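Local coordinates for protein aerobactin synthase IucC (Klebsiella pneumoniae, PDB 6CN7) that probably catalyses the ATP-dependent attachment of a second N-acetyl-N-hydroxylysine to citryl-N-acetyl-N-hydroxylysine, which completes the siderophore aerobactin, at residues 395-408 and 503-516. The protein carries 5 engineered substitutions. Numbering follows the deposited sequence.
Sequences AETWLTQLFRVVVV and VPERRFYQLLAAVL
F403 is driven as a knob between F508, L511, L512 and V515, all five buried, and the ring geometry shows how it is held. Its edge points at the face of F508 in a T-shaped pair, with centroids 5.3 Å apart and planes at 79°. One face of F403 takes a CH-pi contact from L512, whose CD1 stands 4.0 Å from the ring centroid. With CG anti to its backbone N (chi1 -178°), the F508 ring comes toward helix 395-408, and F508 CD2 lies 3.3 Å from L399 CD2. Two knobs answer from helix 505-516: L511 enters among E396, L399, T400 and F403, while V515 sits among T400, F403, R404 and V408, its CG1 meeting V408 CG2 at 3.6 Å. This reciprocal knobs-into-holes packing fits the axes of segments 395-408 and 505-516, 9.4 Å apart at closest approach and crossing at -47°. On the buried side, helix 475-499 covers the pair, with M498 on L399, S495 on F508 and L491 on L512.

The other side is polar and partly exposed at E396, T400, R507 and Q510. R507 holds E396 side-on: NE bonds to OE2 at 2.6 Å and NH2 to OE1 at 3.1 Å, the latter nearly straight. Both nitrogens approach from above the carboxylate plane, so the salt bridge is bidentate but not coplanar. Q510 OE1 accepts from R507 NH1 (3.2 Å), a second tie that would limit guanidinium rotation. Buried apolar and aromatic contacts thus probably carry most of the stability, while the salt bridge, where water can compete, mainly adds specificity.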
ATOM      1  N   ALA A 395     -30.224 -15.705 -37.454  1.00 56.61           N
ATOM      2  CA  ALA A 395     -29.289 -14.671 -37.027  1.00 52.72           C
ATOM      3  C   ALA A 395     -29.808 -13.273 -37.347  1.00 54.03           C
ATOM      4  O   ALA A 395     -29.733 -12.367 -36.509  1.00 49.86           O
ATOM      5  CB  ALA A 395     -27.929 -14.900 -37.682  1.00 50.47           C
ATOM      6  N   GLU A 396     -30.353 -13.079 -38.550  1.00 56.98           N
ATOM      7  CA  GLU A 396     -30.749 -11.737 -38.969  1.00 56.36           C
ATOM      8  C   GLU A 396     -31.847 -11.171 -38.073  1.00 52.91           C
ATOM      9  O   GLU A 396     -31.784 -10.005 -37.667  1.00 50.90           O
ATOM     10  CB  GLU A 396     -31.197 -11.755 -40.429  1.00 58.54           C
ATOM     11  CG  GLU A 396     -30.055 -11.973 -41.412  1.00 60.90           C
ATOM     12  CD  GLU A 396     -30.470 -11.754 -42.852  1.00 67.92           C
ATOM     13  OE1 GLU A 396     -31.688 -11.664 -43.116  1.00 72.99           O
ATOM     14  OE2 GLU A 396     -29.576 -11.664 -43.721  1.00 69.87           O
ATOM     15  N   THR A 397     -32.861 -11.976 -37.752  1.00 53.05           N
ATOM     16  CA  THR A 397     -33.931 -11.494 -36.879  1.00 51.38           C
ATOM     17  C   THR A 397     -33.422 -11.230 -35.469  1.00 47.67           C
ATOM     18  O   THR A 397     -33.911 -10.316 -34.795  1.00 48.39           O
ATOM     19  CB  THR A 397     -35.083 -12.499 -36.839  1.00 53.49           C
ATOM     20  OG1 THR A 397     -35.613 -12.675 -38.159  1.00 59.06           O
ATOM     21  CG2 THR A 397     -36.197 -12.021 -35.910  1.00 52.23           C
ATOM     22  N   TRP A 398     -32.460 -12.026 -35.004  1.00 46.63           N
ATOM     23  CA  TRP A 398     -31.893 -11.817 -33.677  1.00 45.45           C
ATOM     24  C   TRP A 398     -31.140 -10.492 -33.616  1.00 49.21           C
ATOM     25  O   TRP A 398     -31.331  -9.696 -32.689  1.00 47.98           O
ATOM     26  CB  TRP A 398     -30.974 -12.987 -33.325  1.00 45.37           C
ATOM     27  CG  TRP A 398     -30.570 -13.067 -31.888  1.00 42.61           C
ATOM     28  CD1 TRP A 398     -31.095 -13.888 -30.934  1.00 41.72           C
ATOM     29  CD2 TRP A 398     -29.541 -12.310 -31.244  1.00 40.91           C
ATOM     30  NE1 TRP A 398     -30.459 -13.686 -29.733  1.00 39.34           N
ATOM     31  CE2 TRP A 398     -29.501 -12.720 -29.896  1.00 38.46           C
ATOM     32  CE3 TRP A 398     -28.651 -11.321 -31.673  1.00 41.06           C
ATOM     33  CZ2 TRP A 398     -28.609 -12.177 -28.977  1.00 37.69           C
ATOM     34  CZ3 TRP A 398     -27.765 -10.784 -30.759  1.00 39.46           C
ATOM     35  CH2 TRP A 398     -27.750 -11.212 -29.427  1.00 39.34           C
ATOM     36  N   LEU A 399     -30.281 -10.237 -34.608  1.00 47.78           N
ATOM     37  CA  LEU A 399     -29.554  -8.972 -34.660  1.00 47.38           C
ATOM     38  C   LEU A 399     -30.508  -7.786 -34.729  1.00 49.76           C
ATOM     39  O   LEU A 399     -30.295  -6.769 -34.058  1.00 48.63           O
ATOM     40  CB  LEU A 399     -28.603  -8.960 -35.857  1.00 51.34           C
ATOM     41  CG  LEU A 399     -27.218  -9.570 -35.635  1.00 55.47           C
ATOM     42  CD1 LEU A 399     -27.309 -11.043 -35.304  1.00 64.00           C
ATOM     43  CD2 LEU A 399     -26.355  -9.365 -36.867  1.00 55.44           C
ATOM     44  N   THR A 400     -31.557  -7.888 -35.550  1.00 48.75           N
ATOM     45  CA  THR A 400     -32.527  -6.801 -35.641  1.00 48.27           C
ATOM     46  C   THR A 400     -33.119  -6.488 -34.272  1.00 49.28           C
ATOM     47  O   THR A 400     -33.252  -5.318 -33.895  1.00 47.43           O
ATOM     48  CB  THR A 400     -33.634  -7.165 -36.635  1.00 47.67           C
ATOM     49  OG1 THR A 400     -33.075  -7.301 -37.946  1.00 47.97           O
ATOM     50  CG2 THR A 400     -34.724  -6.087 -36.663  1.00 44.39           C
ATOM     51  N   GLN A 401     -33.478  -7.526 -33.514  1.00 47.15           N
ATOM     52  CA  GLN A 401     -33.984  -7.318 -32.160  1.00 47.44           C
ATOM     53  C   GLN A 401     -32.955  -6.595 -31.298  1.00 49.33           C
ATOM     54  O   GLN A 401     -33.295  -5.664 -30.559  1.00 45.48           O
ATOM     55  CB  GLN A 401     -34.364  -8.662 -31.539  1.00 46.23           C
ATOM     56  CG  GLN A 401     -34.974  -8.569 -30.147  1.00 47.81           C
ATOM     57  CD  GLN A 401     -36.328  -7.898 -30.150  1.00 47.54           C
ATOM     58  OE1 GLN A 401     -36.918  -7.657 -31.205  1.00 53.67           O
ATOM     59  NE2 GLN A 401     -36.834  -7.590 -28.962  1.00 43.23           N
ATOM     60  N   LEU A 402     -31.688  -7.010 -31.379  1.00 46.41           N
ATOM     61  CA  LEU A 402     -30.639  -6.355 -30.605  1.00 47.95           C
ATOM     62  C   LEU A 402     -30.537  -4.875 -30.957  1.00 47.96           C
ATOM     63  O   LEU A 402     -30.375  -4.028 -30.070  1.00 43.64           O
ATOM     64  CB  LEU A 402     -29.297  -7.050 -30.846  1.00 47.42           C
ATOM     65  CG  LEU A 402     -28.066  -6.428 -30.177  1.00 47.72           C
ATOM     66  CD1 LEU A 402     -28.150  -6.543 -28.662  1.00 50.13           C
ATOM     67  CD2 LEU A 402     -26.798  -7.078 -30.696  1.00 46.58           C
ATOM     68  N   PHE A 403     -30.625  -4.545 -32.247  1.00 49.18           N
ATOM     69  CA  PHE A 403     -30.471  -3.156 -32.666  1.00 46.41           C
ATOM     70  C   PHE A 403     -31.655  -2.306 -32.221  1.00 45.84           C
ATOM     71  O   PHE A 403     -31.481  -1.139 -31.849  1.00 46.73           O
ATOM     72  CB  PHE A 403     -30.299  -3.087 -34.183  1.00 43.85           C
ATOM     73  CG  PHE A 403     -29.046  -3.755 -34.689  1.00 42.45           C
ATOM     74  CD1 PHE A 403     -27.904  -3.821 -33.905  1.00 43.63           C
ATOM     75  CD2 PHE A 403     -29.012  -4.316 -35.954  1.00 47.17           C
ATOM     76  CE1 PHE A 403     -26.758  -4.432 -34.373  1.00 44.19           C
ATOM     77  CE2 PHE A 403     -27.866  -4.929 -36.427  1.00 48.47           C
ATOM     78  CZ  PHE A 403     -26.738  -4.985 -35.636  1.00 47.08           C
ATOM     79  N   ARG A 404     -32.865  -2.867 -32.256  1.00 48.82           N
ATOM     80  CA  ARG A 404     -34.031  -2.123 -31.789  1.00 49.11           C
ATOM     81  C   ARG A 404     -33.990  -1.918 -30.280  1.00 46.80           C
ATOM     82  O   ARG A 404     -34.530  -0.928 -29.773  1.00 46.33           O
ATOM     83  CB  ARG A 404     -35.313  -2.852 -32.191  1.00 49.86           C
ATOM     84  CG  ARG A 404     -35.464  -3.082 -33.689  1.00 51.64           C
ATOM     85  CD  ARG A 404     -36.601  -4.051 -33.977  1.00 50.24           C
ATOM     86  NE  ARG A 404     -37.896  -3.461 -33.660  1.00 51.78           N
ATOM     87  CZ  ARG A 404     -39.008  -4.151 -33.435  1.00 52.89           C
ATOM     88  NH1 ARG A 404     -39.004  -5.478 -33.477  1.00 54.60           N
ATOM     89  NH2 ARG A 404     -40.132  -3.505 -33.159  1.00 51.40           N
ATOM     90  N   VAL A 405     -33.350  -2.833 -29.553  1.00 46.74           N
ATOM     91  CA  VAL A 405     -33.302  -2.745 -28.095  1.00 46.32           C
ATOM     92  C   VAL A 405     -32.250  -1.737 -27.637  1.00 42.60           C
ATOM     93  O   VAL A 405     -32.440  -1.039 -26.638  1.00 45.39           O
ATOM     94  CB  VAL A 405     -33.037  -4.143 -27.507  1.00 48.45           C
ATOM     95  CG1 VAL A 405     -32.596  -4.055 -26.047  1.00 52.29           C
ATOM     96  CG2 VAL A 405     -34.288  -5.007 -27.631  1.00 48.79           C
ATOM     97  N   VAL A 406     -31.132  -1.645 -28.348  1.00 44.56           N
ATOM     98  CA  VAL A 406     -29.962  -0.890 -27.895  1.00 46.96           C
ATOM     99  C   VAL A 406     -29.850   0.457 -28.599  1.00 46.29           C
ATOM    100  O   VAL A 406     -29.784   1.500 -27.949  1.00 48.44           O
ATOM    101  CB  VAL A 406     -28.680  -1.730 -28.094  1.00 46.84           C
ATOM    102  CG1 VAL A 406     -27.446  -0.929 -27.686  1.00 49.88           C
ATOM    103  CG2 VAL A 406     -28.758  -3.024 -27.298  1.00 46.78           C
ATOM    104  N   VAL A 407     -29.833   0.456 -29.929  1.00 46.11           N
ATOM    105  CA  VAL A 407     -29.427   1.649 -30.665  1.00 46.76           C
ATOM    106  C   VAL A 407     -30.576   2.641 -30.779  1.00 48.98           C
ATOM    107  O   VAL A 407     -30.377   3.852 -30.623  1.00 48.06           O
ATOM    108  CB  VAL A 407     -28.879   1.250 -32.049  1.00 46.72           C
ATOM    109  CG1 VAL A 407     -28.419   2.481 -32.819  1.00 42.83           C
ATOM    110  CG2 VAL A 407     -27.733   0.254 -31.899  1.00 47.27           C
ATOM    111  N   VAL A 408     -31.788   2.154 -31.048  1.00 47.63           N
ATOM    112  CA  VAL A 408     -32.929   3.054 -31.221  1.00 44.43           C
ATOM    113  C   VAL A 408     -33.121   3.952 -30.003  1.00 45.15           C
ATOM    114  O   VAL A 408     -33.192   5.180 -30.174  1.00 47.68           O
ATOM    115  CB  VAL A 408     -34.188   2.253 -31.569  1.00 51.86           C
ATOM    116  CG1 VAL A 408     -35.405   3.172 -31.659  1.00 49.57           C
ATOM    117  CG2 VAL A 408     -33.992   1.500 -32.879  1.00 53.63           C
ATOM    118  N   VAL A 503     -23.188 -14.404 -41.305  1.00 58.85           N
ATOM    119  CA  VAL A 503     -23.717 -13.069 -41.540  1.00 53.44           C
ATOM    120  C   VAL A 503     -22.546 -12.139 -41.833  1.00 49.95           C
ATOM    121  O   VAL A 503     -21.881 -11.655 -40.916  1.00 48.40           O
ATOM    122  CB  VAL A 503     -24.535 -12.563 -40.338  1.00 54.53           C
ATOM    123  CG1 VAL A 503     -25.051 -11.150 -40.599  1.00 52.16           C
ATOM    124  CG2 VAL A 503     -25.691 -13.505 -40.052  1.00 40.42           C
ATOM    125  N   PRO A 504     -22.264 -11.856 -43.106  1.00 50.68           N
ATOM    126  CA  PRO A 504     -21.136 -10.972 -43.420  1.00 47.27           C
ATOM    127  C   PRO A 504     -21.317  -9.599 -42.792  1.00 47.64           C
ATOM    128  O   PRO A 504     -22.436  -9.150 -42.539  1.00 48.65           O
ATOM    129  CB  PRO A 504     -21.154 -10.897 -44.954  1.00 50.28           C
ATOM    130  CG  PRO A 504     -21.936 -12.086 -45.395  1.00 50.79           C
ATOM    131  CD  PRO A 504     -22.945 -12.332 -44.322  1.00 51.58           C
ATOM    132  N   GLU A 505     -20.190  -8.931 -42.537  1.00 49.87           N
ATOM    133  CA  GLU A 505     -20.240  -7.587 -41.972  1.00 48.52           C
ATOM    134  C   GLU A 505     -21.120  -6.673 -42.811  1.00 50.11           C
ATOM    135  O   GLU A 505     -21.887  -5.868 -42.273  1.00 51.63           O
ATOM    136  CB  GLU A 505     -18.830  -7.008 -41.858  1.00 47.45           C
ATOM    137  CG  GLU A 505     -18.003  -7.608 -40.734  1.00 49.93           C
ATOM    138  CD  GLU A 505     -16.722  -6.838 -40.480  1.00 53.63           C
ATOM    139  OE1 GLU A 505     -15.974  -6.585 -41.449  1.00 55.26           O
ATOM    140  OE2 GLU A 505     -16.469  -6.472 -39.312  1.00 53.18           O
ATOM    141  N   ARG A 506     -21.026  -6.784 -44.137  1.00 53.47           N
ATOM    142  CA  ARG A 506     -21.856  -5.954 -45.002  1.00 55.73           C
ATOM    143  C   ARG A 506     -23.332  -6.138 -44.677  1.00 54.47           C
ATOM    144  O   ARG A 506     -24.093  -5.165 -44.618  1.00 53.60           O
ATOM    145  CB  ARG A 506     -21.579  -6.286 -46.467  1.00 59.76           C
ATOM    146  CG  ARG A 506     -22.376  -5.443 -47.443  1.00 62.14           C
ATOM    147  CD  ARG A 506     -22.016  -5.754 -48.882  1.00 65.31           C
ATOM    148  NE  ARG A 506     -22.795  -4.935 -49.804  1.00 69.42           N
ATOM    149  CZ  ARG A 506     -22.523  -3.665 -50.085  1.00 74.89           C
ATOM    150  NH1 ARG A 506     -21.487  -3.059 -49.516  1.00 75.92           N
ATOM    151  NH2 ARG A 506     -23.290  -2.996 -50.933  1.00 77.77           N
ATOM    152  N   ARG A 507     -23.756  -7.384 -44.456  1.00 49.63           N
ATOM    153  CA  ARG A 507     -25.139  -7.638 -44.073  1.00 51.62           C
ATOM    154  C   ARG A 507     -25.410  -7.157 -42.653  1.00 50.15           C
ATOM    155  O   ARG A 507     -26.456  -6.556 -42.383  1.00 44.77           O
ATOM    156  CB  ARG A 507     -25.445  -9.131 -44.208  1.00 53.05           C
ATOM    157  CG  ARG A 507     -26.879  -9.511 -43.895  1.00 58.26           C
ATOM    158  CD  ARG A 507     -27.850  -8.840 -44.850  1.00 60.64           C
ATOM    159  NE  ARG A 507     -29.225  -9.264 -44.617  1.00 58.43           N
ATOM    160  CZ  ARG A 507     -30.294  -8.616 -45.068  1.00 57.99           C
ATOM    161  NH1 ARG A 507     -30.155  -7.504 -45.779  1.00 58.21           N
ATOM    162  NH2 ARG A 507     -31.507  -9.079 -44.801  1.00 59.44           N
ATOM    163  N   PHE A 508     -24.478  -7.419 -41.734  1.00 48.73           N
ATOM    164  CA  PHE A 508     -24.610  -6.964 -40.354  1.00 43.80           C
ATOM    165  C   PHE A 508     -25.034  -5.500 -40.293  1.00 47.00           C
ATOM    166  O   PHE A 508     -26.002  -5.146 -39.609  1.00 50.24           O
ATOM    167  CB  PHE A 508     -23.278  -7.178 -39.629  1.00 41.86           C
ATOM    168  CG  PHE A 508     -23.292  -6.799 -38.169  1.00 41.92           C
ATOM    169  CD1 PHE A 508     -23.137  -5.478 -37.777  1.00 41.15           C
ATOM    170  CD2 PHE A 508     -23.429  -7.769 -37.190  1.00 43.24           C
ATOM    171  CE1 PHE A 508     -23.136  -5.132 -36.438  1.00 39.61           C
ATOM    172  CE2 PHE A 508     -23.425  -7.428 -35.848  1.00 41.84           C
ATOM    173  CZ  PHE A 508     -23.276  -6.109 -35.473  1.00 39.33           C
ATOM    174  N   TYR A 509     -24.322  -4.632 -41.013  1.00 44.31           N
ATOM    175  CA  TYR A 509     -24.595  -3.205 -40.940  1.00 45.46           C
ATOM    176  C   TYR A 509     -25.713  -2.770 -41.880  1.00 48.99           C
ATOM    177  O   TYR A 509     -26.234  -1.660 -41.726  1.00 47.92           O
ATOM    178  CB  TYR A 509     -23.305  -2.436 -41.214  1.00 46.06           C
ATOM    179  CG  TYR A 509     -22.269  -2.694 -40.143  1.00 48.46           C
ATOM    180  CD1 TYR A 509     -22.286  -1.982 -38.952  1.00 47.09           C
ATOM    181  CD2 TYR A 509     -21.299  -3.672 -40.306  1.00 47.30           C
ATOM    182  CE1 TYR A 509     -21.352  -2.226 -37.961  1.00 49.05           C
ATOM    183  CE2 TYR A 509     -20.364  -3.925 -39.322  1.00 46.85           C
ATOM    184  CZ  TYR A 509     -20.396  -3.199 -38.153  1.00 47.97           C
ATOM    185  OH  TYR A 509     -19.466  -3.447 -37.170  1.00 49.81           O
ATOM    186  N   GLN A 510     -26.102  -3.617 -42.838  1.00 48.22           N
ATOM    187  CA  GLN A 510     -27.358  -3.397 -43.551  1.00 48.72           C
ATOM    188  C   GLN A 510     -28.540  -3.483 -42.595  1.00 48.97           C
ATOM    189  O   GLN A 510     -29.464  -2.664 -42.659  1.00 51.35           O
ATOM    190  CB  GLN A 510     -27.521  -4.421 -44.675  1.00 54.05           C
ATOM    191  CG  GLN A 510     -26.758  -4.106 -45.949  1.00 59.13           C
ATOM    192  CD  GLN A 510     -26.873  -5.217 -46.975  1.00 60.78           C
ATOM    193  OE1 GLN A 510     -27.335  -6.316 -46.668  1.00 59.58           O
ATOM    194  NE2 GLN A 510     -26.453  -4.937 -48.203  1.00 62.21           N
ATOM    195  N   LEU A 511     -28.527  -4.474 -41.699  1.00 46.56           N
ATOM    196  CA  LEU A 511     -29.614  -4.631 -40.739  1.00 47.23           C
ATOM    197  C   LEU A 511     -29.676  -3.453 -39.774  1.00 47.57           C
ATOM    198  O   LEU A 511     -30.766  -2.993 -39.419  1.00 46.87           O
ATOM    199  CB  LEU A 511     -29.446  -5.942 -39.969  1.00 52.71           C
ATOM    200  CG  LEU A 511     -29.976  -7.214 -40.637  1.00 61.22           C
ATOM    201  CD1 LEU A 511     -29.248  -7.516 -41.926  1.00 63.51           C
ATOM    202  CD2 LEU A 511     -29.850  -8.387 -39.681  1.00 65.45           C
ATOM    203  N   LEU A 512     -28.518  -2.956 -39.336  1.00 46.88           N
ATOM    204  CA  LEU A 512     -28.501  -1.804 -38.441  1.00 48.83           C
ATOM    205  C   LEU A 512     -29.067  -0.571 -39.134  1.00 51.61           C
ATOM    206  O   LEU A 512     -29.873   0.167 -38.557  1.00 52.67           O
ATOM    207  CB  LEU A 512     -27.076  -1.541 -37.951  1.00 50.19           C
ATOM    208  CG  LEU A 512     -26.887  -0.315 -37.053  1.00 52.52           C
ATOM    209  CD1 LEU A 512     -27.761  -0.405 -35.810  1.00 50.76           C
ATOM    210  CD2 LEU A 512     -25.421  -0.156 -36.669  1.00 52.84           C
ATOM    211  N   ALA A 513     -28.653  -0.334 -40.381  1.00 52.98           N
ATOM    212  CA  ALA A 513     -29.157   0.818 -41.123  1.00 50.51           C
ATOM    213  C   ALA A 513     -30.658   0.711 -41.352  1.00 49.04           C
ATOM    214  O   ALA A 513     -31.376   1.717 -41.296  1.00 50.16           O
ATOM    215  CB  ALA A 513     -28.420   0.943 -42.454  1.00 51.08           C
ATOM    216  N   ALA A 514     -31.153  -0.501 -41.613  1.00 46.34           N
ATOM    217  CA  ALA A 514     -32.586  -0.683 -41.820  1.00 48.02           C
ATOM    218  C   ALA A 514     -33.368  -0.369 -40.550  1.00 51.24           C
ATOM    219  O   ALA A 514     -34.421   0.276 -40.607  1.00 54.11           O
ATOM    220  CB  ALA A 514     -32.871  -2.108 -42.288  1.00 47.33           C
ATOM    221  N   VAL A 515     -32.871  -0.817 -39.395  1.00 49.48           N
ATOM    222  CA  VAL A 515     -33.507  -0.468 -38.129  1.00 46.90           C
ATOM    223  C   VAL A 515     -33.490   1.041 -37.927  1.00 49.18           C
ATOM    224  O   VAL A 515     -34.456   1.627 -37.425  1.00 54.55           O
ATOM    225  CB  VAL A 515     -32.819  -1.208 -36.965  1.00 46.31           C
ATOM    226  CG1 VAL A 515     -33.305  -0.683 -35.617  1.00 48.05           C
ATOM    227  CG2 VAL A 515     -33.079  -2.700 -37.065  1.00 45.82           C
ATOM    228  N   LEU A 516     -32.395   1.695 -38.318  1.00 47.75           N
ATOM    229  CA  LEU A 516     -32.315   3.147 -38.196  1.00 49.01           C
ATOM    230  C   LEU A 516     -33.143   3.853 -39.262  1.00 49.63           C
ATOM    231  O   LEU A 516     -33.711   4.917 -38.995  1.00 51.65           O
ATOM    232  CB  LEU A 516     -30.857   3.608 -38.277  1.00 48.13           C
ATOM    233  CG  LEU A 516     -29.947   3.209 -37.113  1.00 49.41           C
ATOM    234  CD1 LEU A 516     -28.488   3.439 -37.475  1.00 43.69           C
ATOM    235  CD2 LEU A 516     -30.308   3.984 -35.849  1.00 49.71           C
TER